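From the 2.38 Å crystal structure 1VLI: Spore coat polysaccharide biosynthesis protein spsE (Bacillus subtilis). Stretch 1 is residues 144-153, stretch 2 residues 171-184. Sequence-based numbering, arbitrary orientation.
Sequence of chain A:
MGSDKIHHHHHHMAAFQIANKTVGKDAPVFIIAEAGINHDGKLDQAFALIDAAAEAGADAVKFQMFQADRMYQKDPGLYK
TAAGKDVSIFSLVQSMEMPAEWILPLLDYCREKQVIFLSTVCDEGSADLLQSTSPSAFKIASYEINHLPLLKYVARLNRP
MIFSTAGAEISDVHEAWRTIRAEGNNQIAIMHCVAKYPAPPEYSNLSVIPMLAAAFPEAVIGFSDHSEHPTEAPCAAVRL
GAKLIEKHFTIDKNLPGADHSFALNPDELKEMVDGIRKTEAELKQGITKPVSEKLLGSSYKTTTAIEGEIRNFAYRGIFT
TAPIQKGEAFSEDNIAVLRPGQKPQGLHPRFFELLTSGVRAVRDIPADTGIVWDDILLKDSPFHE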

# COMPACT_ATOMS: atom_id res chain seq x y z
N GLU A 144 6.71 1.38 2.06
CA GLU A 144 6.56 2.57 2.88
C GLU A 144 6.02 2.30 4.28
O GLU A 144 5.61 3.23 4.97
N ILE A 145 5.99 1.04 4.71
CA ILE A 145 5.51 0.76 6.07
C ILE A 145 6.32 1.49 7.15
O ILE A 145 5.82 1.73 8.25
N ASN A 146 7.55 1.88 6.83
CA ASN A 146 8.43 2.51 7.81
C ASN A 146 8.72 3.95 7.44
O ASN A 146 9.63 4.56 8.00
N HIS A 147 7.94 4.51 6.52
CA HIS A 147 8.09 5.90 6.17
C HIS A 147 7.28 6.68 7.17
O HIS A 147 6.18 7.21 6.87
N LEU A 148 7.84 6.77 8.37
CA LEU A 148 7.14 7.32 9.52
C LEU A 148 6.77 8.80 9.34
O LEU A 148 5.66 9.18 9.69
N PRO A 149 7.65 9.64 8.80
CA PRO A 149 7.25 11.03 8.51
C PRO A 149 6.06 11.09 7.54
O PRO A 149 5.13 11.88 7.75
N LEU A 150 6.05 10.21 6.53
CA LEU A 150 4.89 10.10 5.65
C LEU A 150 3.64 9.63 6.39
O LEU A 150 2.56 10.19 6.18
N LEU A 151 3.77 8.63 7.26
CA LEU A 151 2.58 8.12 7.95
C LEU A 151 1.98 9.21 8.83
O LEU A 151 0.78 9.29 8.96
N LYS A 152 2.83 10.02 9.45
CA LYS A 152 2.44 11.11 10.34
C LYS A 152 1.74 12.19 9.52
O LYS A 152 0.74 12.77 9.93
N TYR A 153 2.29 12.47 8.35
CA TYR A 153 1.83 13.57 7.52
C TYR A 153 0.43 13.29 7.02
O TYR A 153 -0.44 14.15 7.10
N SER A 171 6.72 -5.91 14.81
CA SER A 171 7.16 -4.64 15.32
C SER A 171 7.03 -3.52 14.29
O SER A 171 6.73 -2.39 14.67
N ASP A 172 7.22 -3.82 13.01
CA ASP A 172 6.99 -2.81 11.94
C ASP A 172 5.51 -2.45 11.85
O ASP A 172 5.13 -1.26 11.63
N VAL A 173 4.67 -3.47 12.01
CA VAL A 173 3.23 -3.28 11.91
C VAL A 173 2.81 -2.39 13.08
O VAL A 173 2.09 -1.37 12.91
N HIS A 174 3.36 -2.71 14.25
CA HIS A 174 3.07 -1.96 15.46
C HIS A 174 3.50 -0.50 15.41
O HIS A 174 2.76 0.37 15.85
N GLU A 175 4.69 -0.25 14.86
CA GLU A 175 5.28 1.06 14.84
C GLU A 175 4.53 1.95 13.86
O GLU A 175 4.34 3.15 14.11
N ALA A 176 4.12 1.36 12.75
CA ALA A 176 3.32 2.06 11.74
C ALA A 176 1.96 2.43 12.33
O ALA A 176 1.46 3.56 12.13
N TRP A 177 1.40 1.47 13.08
CA TRP A 177 0.11 1.64 13.73
C TRP A 177 0.12 2.77 14.76
O TRP A 177 -0.69 3.72 14.67
N ARG A 178 1.05 2.67 15.72
CA ARG A 178 1.27 3.68 16.75
C ARG A 178 1.48 5.08 16.21
O ARG A 178 1.05 6.04 16.83
N THR A 179 2.20 5.17 15.10
CA THR A 179 2.55 6.45 14.50
C THR A 179 1.30 7.17 13.96
O THR A 179 1.20 8.40 14.03
N ILE A 180 0.35 6.41 13.41
CA ILE A 180 -0.89 6.98 12.89
C ILE A 180 -1.80 7.33 14.06
O ILE A 180 -2.43 8.40 14.07
N ARG A 181 -1.86 6.43 15.04
CA ARG A 181 -2.69 6.66 16.18
C ARG A 181 -2.27 7.89 16.95
O ARG A 181 -3.13 8.66 17.35
N ALA A 182 -0.96 8.08 17.11
CA ALA A 182 -0.44 9.21 17.88
C ALA A 182 -0.90 10.57 17.35
O ALA A 182 -0.86 11.56 18.08
N GLU A 183 -1.30 10.64 16.08
CA GLU A 183 -1.75 11.90 15.47
C GLU A 183 -3.25 12.13 15.61
O GLU A 183 -3.79 13.08 15.05
N GLY A 184 -3.92 11.26 16.35
CA GLY A 184 -5.35 11.36 16.56
C GLY A 184 -6.23 10.65 15.54
O GLY A 184 -7.44 10.73 15.61

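What fills the space between the two helices? Their axes approach to 8.6 Å at 37°, and the Ala176 methyl points toward the first stretch. Ile145 (chi1 t, chi2 t) and Leu151 (chi1 m, chi2 t) both point toward the second stretch and both touch the Ala176 methyl: Ile145 CG1 lies 3.9 Å from Ala176 CB, and Leu151 CD1 lies 3.7 Å from the same CB. Ile145 CD1 also reaches Val173 CG2 (chi1 t) at 4.3 Å, although the CA-to-CB bond of Val173 points away. Farther along, Leu151 CB meets Ile180 CG1 at 4.2 Å; Ile180 (m, t) leaves its backbone sideways, but its end comes nearer.

How does Thr179 fit into a largely apolar contact? Its m rotamer places OG1 2.5 Å from Glu175 O, a hydrogen bond back to its own helix that satisfies the hydroxyl. The methyl CG2 packs against the first helix, 3.9 Å from Leu148 O and 4.1 Å from Leu151 CB. Leu148 (m, t) points in beside it and extends CD1 to 3.6 Å from Glu175 OE2, touching an extended side chain (t, t) whose carboxylate is hydrogen-bonded elsewhere in the structure.

Do charges join the stretches? Lys152 (t, t, t, then chi4 at 130°) leaves sideways, while the CA-to-CB bond of Glu183 (m, m) points toward the first stretch. Lys152 CE comes within 3.3 Å of Glu183 OE2, but Lys152 NZ stays 4.2 Å from that oxygen, so the opposite charges are near each other without forming a salt bridge.

What polar link spans the contact, given that no direct hydrogen bond does? One water donates to Ile145 O and to Asp172 O, each 2.8 Å from the water oxygen, bridging the two backbones beside the Ile145 side chain.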

# COMPACT_ATOMS: atom_id res chain seq x y z
CB GLU A 144 5.65 3.59 2.18
CG GLU A 144 6.32 4.38 1.07
CD GLU A 144 6.70 3.53 -0.12
OE1 GLU A 144 5.82 2.82 -0.63
OE2 GLU A 144 7.87 3.59 -0.57
CB ILE A 145 5.46 -0.75 6.36
CG1 ILE A 145 4.60 -1.00 7.58
CG2 ILE A 145 6.90 -1.39 6.53
CD1 ILE A 145 4.22 -2.48 7.73
CB ASN A 146 9.74 1.70 7.97
CG ASN A 146 10.67 1.82 6.76
OD1 ASN A 146 10.21 2.16 5.66
ND2 ASN A 146 11.97 1.56 6.96
CB HIS A 147 7.60 6.18 4.76
CG HIS A 147 8.00 7.51 4.23
ND1 HIS A 147 8.35 8.57 5.04
CD2 HIS A 147 8.14 7.95 2.95
CE1 HIS A 147 8.67 9.61 4.29
NE2 HIS A 147 8.54 9.26 3.02
CB LEU A 148 7.91 7.06 10.82
CG LEU A 148 8.27 5.59 11.18
CD1 LEU A 148 8.66 5.58 12.63
CD2 LEU A 148 7.12 4.55 10.94
CB PRO A 149 8.53 11.65 7.93
CG PRO A 149 9.67 10.77 8.52
CD PRO A 149 9.07 9.40 8.44
CB LEU A 150 5.16 9.20 4.45
CG LEU A 150 3.94 8.91 3.55
CD1 LEU A 150 3.40 10.22 2.81
CD2 LEU A 150 4.22 7.80 2.58
CB LEU A 151 2.89 6.85 8.77
CG LEU A 151 3.38 5.63 7.98
CD1 LEU A 151 3.81 4.51 8.94
CD2 LEU A 151 2.35 5.11 6.95
CB LYS A 152 3.70 11.65 10.98
CG LYS A 152 3.53 12.45 12.26
CD LYS A 152 4.86 13.13 12.65
CE LYS A 152 4.84 13.71 14.08
NZ LYS A 152 6.04 13.31 14.91
CB TYR A 153 2.77 13.72 6.35
CG TYR A 153 2.52 14.90 5.47
CD1 TYR A 153 1.63 14.82 4.40
CD2 TYR A 153 3.21 16.08 5.66
CE1 TYR A 153 1.41 15.88 3.57
CE2 TYR A 153 3.00 17.16 4.83
CZ TYR A 153 2.09 17.06 3.78
OH TYR A 153 1.90 18.14 2.93
CB SER A 171 8.59 -4.76 15.82
OG SER A 171 9.35 -5.45 14.85
CB ASP A 172 7.44 -3.33 10.57
CG ASP A 172 8.82 -4.01 10.61
OD1 ASP A 172 9.76 -3.39 11.12
OD2 ASP A 172 9.04 -5.16 10.16
CB VAL A 173 2.52 -4.61 11.86
CG1 VAL A 173 1.06 -4.46 11.88
CG2 VAL A 173 2.88 -5.34 10.60
CB HIS A 174 3.72 -2.64 16.64
CG HIS A 174 3.46 -1.96 17.94
ND1 HIS A 174 2.24 -2.01 18.57
CD2 HIS A 174 4.28 -1.26 18.75
CE1 HIS A 174 2.30 -1.34 19.71
NE2 HIS A 174 3.53 -0.88 19.84
CB GLU A 175 6.77 0.99 14.47
CG GLU A 175 7.51 2.32 14.61
CD GLU A 175 9.02 2.18 14.54
OE1 GLU A 175 9.48 1.13 14.06
OE2 GLU A 175 9.75 3.12 14.97
CB ALA A 176 3.16 1.20 10.52
CB TRP A 177 -0.33 0.33 14.36
CG TRP A 177 -1.67 0.39 15.08
CD1 TRP A 177 -2.94 0.31 14.53
CD2 TRP A 177 -1.86 0.53 16.49
NE1 TRP A 177 -3.90 0.41 15.51
CE2 TRP A 177 -3.27 0.53 16.72
CE3 TRP A 177 -0.99 0.63 17.58
CZ2 TRP A 177 -3.81 0.65 18.00
CZ3 TRP A 177 -1.52 0.76 18.84
CH2 TRP A 177 -2.92 0.76 19.05
CB ARG A 178 2.51 3.34 17.58
CG ARG A 178 2.20 2.41 18.73
CD ARG A 178 3.29 2.36 19.79
NE ARG A 178 3.07 3.35 20.84
CZ ARG A 178 3.72 3.38 22.00
NH1 ARG A 178 4.65 2.47 22.27
NH2 ARG A 178 3.44 4.32 22.89
CB THR A 179 3.54 6.19 13.33
OG1 THR A 179 4.75 5.62 13.84
CG2 THR A 179 3.99 7.47 12.71
CB ILE A 180 -1.59 6.00 11.92
CG1 ILE A 180 -0.67 5.72 10.74
CG2 ILE A 180 -2.98 6.54 11.48
CD1 ILE A 180 -1.03 4.43 10.01
CB ARG A 181 -2.73 5.46 17.09
CG ARG A 181 -3.78 4.51 16.68
CD ARG A 181 -4.08 3.52 17.72
NE ARG A 181 -5.06 3.98 18.71
CZ ARG A 181 -6.37 3.89 18.56
NH1 ARG A 181 -6.91 3.38 17.45
NH2 ARG A 181 -7.16 4.33 19.53
CB ALA A 182 1.09 9.16 17.95
CB GLU A 183 -1.36 11.99 13.99
CG GLU A 183 0.13 11.97 13.72
CD GLU A 183 0.92 12.99 14.54
OE1 GLU A 183 0.51 14.17 14.56
OE2 GLU A 183 1.94 12.60 15.15
O HOH W 1 6.94 0.58 10.52